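Local atomic coordinates of glycosyl hydrolase BlGH5_18 (Bifidobacterium longum subsp. infantis, PDB entry 7LQX), a protein that probably hydrolyses glycosidic bonds during N-glycan breakdown, as a member of glycoside hydrolase family 5, subfamily 18. Residues S180-I183 and D184-A188; P219-A222 and A223-D227. One frame throughout, in Å; residues are numbered along the deposited sequence. Where two conformers were deposited one is given.

Contact 1 (S180-I183 with D184-A188) and contact 2 (P219-A222 with A223-D227) follow one another along the chain, with centres about 11 Å apart, on two helices that flank strand 200-202 in sequence. They touch directly. The amide of Q221 reaches helix 180-191, its NE2 2.9 Å from OD1 of D184, a probable hydrogen bond, and its OE1 packs 3.5 Å from CG2 of I183. Further along, CD1 of L187 meets CD1 of L225 at 3.8 Å. A polar tie and an apolar patch thus join neighbouring helices around the eight-stranded parallel barrel. In family 5 enzymes the active site lies at the C-terminal ends of the barrel strands.

Contact 1 (S180-I183 and D184-A188); sequences SRRI and DAWLA. With SO4 (sulfate ion), chain H.
R182 brings its guanidinium back across W186 and onto A185, one turn on. CB points away from these residues; CG anti to the backbone N (chi1 174°), followed by a bend at chi2 (53°), returns the end of the chain toward them. Along the way the side chain also packs on E130 and V135. NE donates to the backbone O of F129, which helps fix the guanidinium. Beyond it, one guanidinium face lies over CB of W186, which is 4.1 Å from CZ. At the tip the two branches part: NH1 comes 3.7 Å from CB of A185, while NH2 sits 4.0 Å from CD1 of W186. NH2 lies near the ring plane at its edge and the planes are 70° apart, so the guanidinium does not stack on the indole. The indole is held from other sides: NE1 bonds to OE2 of E138, and F129 packs edge-to-face.

On the buried side, I183 CG2 touches L187 CD1 at 3.7 Å, and its CD1 lies near W186 CE3. One turn after S180, D184 accepts from a water at OD2 and from Q221 at OD1. R181 turns outward and gives NH2 to O3 of a sulfate at 2.9 Å, an ion probably from the crystallisation liquor.

W186 N reaches R182 O at 2.8 Å and L187 N reaches I183 O at 2.9 Å. Such i to i+4 bonds make this an alpha-helix, and buried I183, W186 and L187 against exposed R181 and A185 make it amphipathic: an outer helix of a (beta/alpha)8 barrel, following strand 155-159 and preceding strand 200-202 in the chain.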
loop_
_atom_site.group_PDB
_atom_site.type_symbol
_atom_site.label_atom_id
_atom_site.label_comp_id
_atom_site.label_asym_id
_atom_site.label_seq_id
_atom_site.Cartn_x
_atom_site.Cartn_y
_atom_site.Cartn_z
ATOM N N SER A 180 -23.640 -12.359 -1.622
ATOM C CA SER A 180 -24.564 -11.405 -1.014
ATOM C C SER A 180 -24.950 -11.805 0.407
ATOM O O SER A 180 -25.130 -10.930 1.261
ATOM C CB SER A 180 -25.796 -11.179 -1.890
ATOM O OG SER A 180 -26.557 -12.358 -2.054
ATOM N N ARG A 181 -25.062 -13.107 0.694
ATOM C CA ARG A 181 -25.371 -13.522 2.058
ATOM C C ARG A 181 -24.229 -13.185 3.005
ATOM O O ARG A 181 -24.461 -12.742 4.134
ATOM C CB ARG A 181 -25.667 -15.014 2.107
ATOM C CG ARG A 181 -27.123 -15.351 1.987
ATOM C CD ARG A 181 -27.346 -16.854 2.146
ATOM N NE ARG A 181 -27.497 -17.268 3.543
ATOM C CZ ARG A 181 -28.039 -18.426 3.917
ATOM N NH1 ARG A 181 -28.456 -19.272 2.994
ATOM N NH2 ARG A 181 -28.159 -18.739 5.201
ATOM N N ARG A 182 -22.985 -13.346 2.555
ATOM C CA ARG A 182 -21.869 -12.977 3.414
ATOM C C ARG A 182 -21.820 -11.468 3.630
ATOM O O ARG A 182 -21.519 -11.003 4.735
ATOM C CB ARG A 182 -20.553 -13.467 2.826
ATOM C CG ARG A 182 -19.355 -12.991 3.606
ATOM C CD ARG A 182 -19.437 -13.324 5.092
ATOM N NE ARG A 182 -18.418 -12.601 5.850
ATOM C CZ ARG A 182 -18.525 -12.277 7.134
ATOM N NH1 ARG A 182 -19.611 -12.604 7.821
ATOM N NH2 ARG A 182 -17.547 -11.614 7.727
ATOM N N ILE A 183 -22.096 -10.690 2.580
ATOM C CA ILE A 183 -22.090 -9.237 2.707
ATOM C C ILE A 183 -23.204 -8.765 3.633
ATOM O O ILE A 183 -23.023 -7.816 4.401
ATOM C CB ILE A 183 -22.128 -8.585 1.310
ATOM C CG1 ILE A 183 -20.804 -8.836 0.568
ATOM C CG2 ILE A 183 -22.447 -7.090 1.398
ATOM C CD1 ILE A 183 -19.557 -8.355 1.285
ATOM N N ASP A 184 -24.365 -9.420 3.602
ATOM C CA ASP A 184 -25.406 -9.089 4.573
ATOM C C ASP A 184 -24.850 -9.133 5.997
ATOM O O ASP A 184 -25.092 -8.232 6.810
ATOM C CB ASP A 184 -26.564 -10.090 4.483
ATOM C CG ASP A 184 -27.428 -9.914 3.251
ATOM O OD1 ASP A 184 -27.441 -8.835 2.638
ATOM O OD2 ASP A 184 -28.157 -10.879 2.923
ATOM N N ALA A 185 -24.136 -10.212 6.326
ATOM C CA ALA A 185 -23.638 -10.397 7.684
ATOM C C ALA A 185 -22.477 -9.461 7.971
ATOM O O ALA A 185 -22.372 -8.912 9.075
ATOM C CB ALA A 185 -23.198 -11.850 7.878
ATOM N N TRP A 186 -21.598 -9.269 6.983
ATOM C CA TRP A 186 -20.444 -8.392 7.145
ATOM C C TRP A 186 -20.886 -6.963 7.413
ATOM O O TRP A 186 -20.393 -6.309 8.339
ATOM C CB TRP A 186 -19.587 -8.479 5.878
ATOM C CG TRP A 186 -18.385 -7.585 5.887
ATOM C CD1 TRP A 186 -17.206 -7.798 6.538
ATOM C CD2 TRP A 186 -18.259 -6.325 5.227
ATOM N NE1 TRP A 186 -16.354 -6.747 6.319
ATOM C CE2 TRP A 186 -16.974 -5.831 5.514
ATOM C CE3 TRP A 186 -19.102 -5.572 4.408
ATOM C CZ2 TRP A 186 -16.514 -4.610 5.014
ATOM C CZ3 TRP A 186 -18.647 -4.361 3.915
ATOM C CH2 TRP A 186 -17.364 -3.893 4.220
ATOM N N LEU A 187 -21.832 -6.464 6.618
ATOM C CA LEU A 187 -22.358 -5.127 6.846
ATOM C C LEU A 187 -22.966 -5.010 8.236
ATOM O O LEU A 187 -22.668 -4.072 8.980
ATOM C CB LEU A 187 -23.405 -4.787 5.788
ATOM C CG LEU A 187 -22.903 -4.499 4.378
ATOM C CD1 LEU A 187 -24.066 -4.366 3.403
ATOM C CD2 LEU A 187 -22.054 -3.238 4.376
ATOM N N ALA A 188 -23.834 -5.954 8.604
ATOM C CA ALA A 188 -24.496 -5.853 9.898
ATOM C C ALA A 188 -23.480 -5.862 11.031
ATOM O O ALA A 188 -23.617 -5.109 12.004
ATOM C CB ALA A 188 -25.496 -6.996 10.071
HETATM S S SO4 H . -26.635 -16.334 7.603
HETATM O O1 SO4 H . -25.347 -16.669 7.001
HETATM O O2 SO4 H . -26.435 -15.709 8.910
HETATM O O3 SO4 H . -27.433 -17.545 7.770
HETATM O O4 SO4 H . -27.343 -15.406 6.728
HETATM O O HOH W 1 -28.590 -11.191 0.091
#

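Contact 2 (P219-A222 and A223-D227); sequences PVQA and ANLGD
N224 folds its amide back over the last turn of the helix and gives ND2 to V220 O, 2.9 Å away. The evidence for a well-formed bond is threefold: the N-H points nearly straight at the oxygen (164°), the donor lies in the carbonyl plane on a lone pair, and the oxygen is almost in the plane of the amide. CG stands beside the backbone N (chi1 -65°), which turns the amide toward that carbonyl. Both ends of the group have a second use, since ND2 also donates to F264 O and OD1 accepts from R266 N, just past helix 248-264. Were the amide replaced by the methyl of an alanine here, V220 O, F264 O and the R266 N-H would probably be left without their amide partner, and a polar tie to the end of helix 248-264 would be lost.

The other carbonyls of the turn are satisfied in differing ways. P219 O takes A223 N at 3.0 Å, the regular helical bond, while A223 N makes a weak second bond to V220 O. Q221 O collects three donors: L225 N at 2.9 Å, N224 N at a weak 3.4 Å, and NE2 of H203. A222 O accepts from R270, whose guanidinium also serves L225 O and G226 O as the chain leaves the helix. At the opposite end, Q221 OE1 accepts from T218 N, just before the helix, and V220 N donates to OD1 of N376.

Apolar contact is slight, chiefly Q221 CG against L225 CD1 at 4.1 Å. The whole is a short helix that runs through a short loop into strand 229-233, part of the beta-alpha-beta crossover from strand 200-202 in the barrel.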
loop_
_atom_site.group_PDB
_atom_site.type_symbol
_atom_site.label_atom_id
_atom_site.label_comp_id
_atom_site.label_asym_id
_atom_site.label_seq_id
_atom_site.Cartn_x
_atom_site.Cartn_y
_atom_site.Cartn_z
ATOM N N PRO A 219 -29.176 -4.001 -4.151
ATOM C CA PRO A 219 -30.120 -2.913 -3.833
ATOM C C PRO A 219 -30.782 -3.041 -2.471
ATOM O O PRO A 219 -30.941 -2.035 -1.765
ATOM C CB PRO A 219 -31.139 -3.007 -4.980
ATOM C CG PRO A 219 -30.326 -3.554 -6.129
ATOM C CD PRO A 219 -29.397 -4.554 -5.499
ATOM N N VAL A 220 -31.194 -4.248 -2.086
ATOM C CA VAL A 220 -31.842 -4.418 -0.788
ATOM C C VAL A 220 -30.905 -4.015 0.348
ATOM O O VAL A 220 -31.321 -3.340 1.299
ATOM C CB VAL A 220 -32.384 -5.854 -0.635
ATOM C CG1 VAL A 220 -32.748 -6.149 0.813
ATOM C CG2 VAL A 220 -33.588 -6.061 -1.558
ATOM N N GLN A 221 -29.624 -4.393 0.269
ATOM C CA GLN A 221 -28.685 -3.974 1.305
ATOM C C GLN A 221 -28.541 -2.454 1.321
ATOM O O GLN A 221 -28.533 -1.824 2.387
ATOM C CB GLN A 221 -27.305 -4.587 1.060
ATOM C CG GLN A 221 -27.199 -6.077 1.184
ATOM C CD GLN A 221 -25.995 -6.608 0.431
ATOM O OE1 GLN A 221 -25.302 -5.856 -0.243
ATOM N NE2 GLN A 221 -25.758 -7.913 0.522
ATOM N N ALA A 222 -28.394 -1.849 0.141
ATOM C CA ALA A 222 -28.155 -0.416 0.080
ATOM C C ALA A 222 -29.322 0.363 0.658
ATOM O O ALA A 222 -29.122 1.412 1.278
ATOM C CB ALA A 222 -27.913 0.020 -1.364
ATOM N N ALA A 223 -30.537 -0.134 0.470
ATOM C CA ALA A 223 -31.745 0.600 0.821
ATOM C C ALA A 223 -32.355 0.146 2.139
ATOM O O ALA A 223 -33.443 0.611 2.496
ATOM C CB ALA A 223 -32.763 0.502 -0.322
ATOM N N ASN A 224 -31.682 -0.732 2.876
ATOM C CA ASN A 224 -32.210 -1.174 4.163
ATOM C C ASN A 224 -31.176 -1.295 5.269
ATOM O O ASN A 224 -31.535 -1.101 6.431
ATOM C CB ASN A 224 -32.953 -2.501 4.027
ATOM C CG ASN A 224 -34.173 -2.360 3.175
ATOM O OD1 ASN A 224 -35.235 -1.941 3.649
ATOM N ND2 ASN A 224 -34.032 -2.653 1.903
ATOM N N LEU A 225 -29.925 -1.604 4.972
ATOM C CA LEU A 225 -28.907 -1.689 6.007
ATOM C C LEU A 225 -28.250 -0.330 6.175
ATOM O O LEU A 225 -28.008 0.378 5.192
ATOM C CB LEU A 225 -27.864 -2.750 5.661
ATOM C CG LEU A 225 -28.442 -4.164 5.597
ATOM C CD1 LEU A 225 -27.345 -5.161 5.222
ATOM C CD2 LEU A 225 -29.121 -4.592 6.897
ATOM N N GLY A 226 -27.969 0.036 7.420
ATOM C CA GLY A 226 -27.518 1.376 7.725
ATOM C C GLY A 226 -28.695 2.331 7.765
ATOM O O GLY A 226 -29.814 1.989 7.395
ATOM N N ASP A 227 -28.434 3.567 8.204
ATOM C CA ASP A 227 -29.520 4.496 8.510
ATOM C C ASP A 227 -30.045 5.267 7.309
ATOM O O ASP A 227 -31.173 5.768 7.369
ATOM C CB ASP A 227 -29.047 5.488 9.572
ATOM C CG ASP A 227 -28.846 4.838 10.916
ATOM O OD1 ASP A 227 -29.768 4.139 11.377
ATOM O OD2 ASP A 227 -27.776 5.022 11.521
#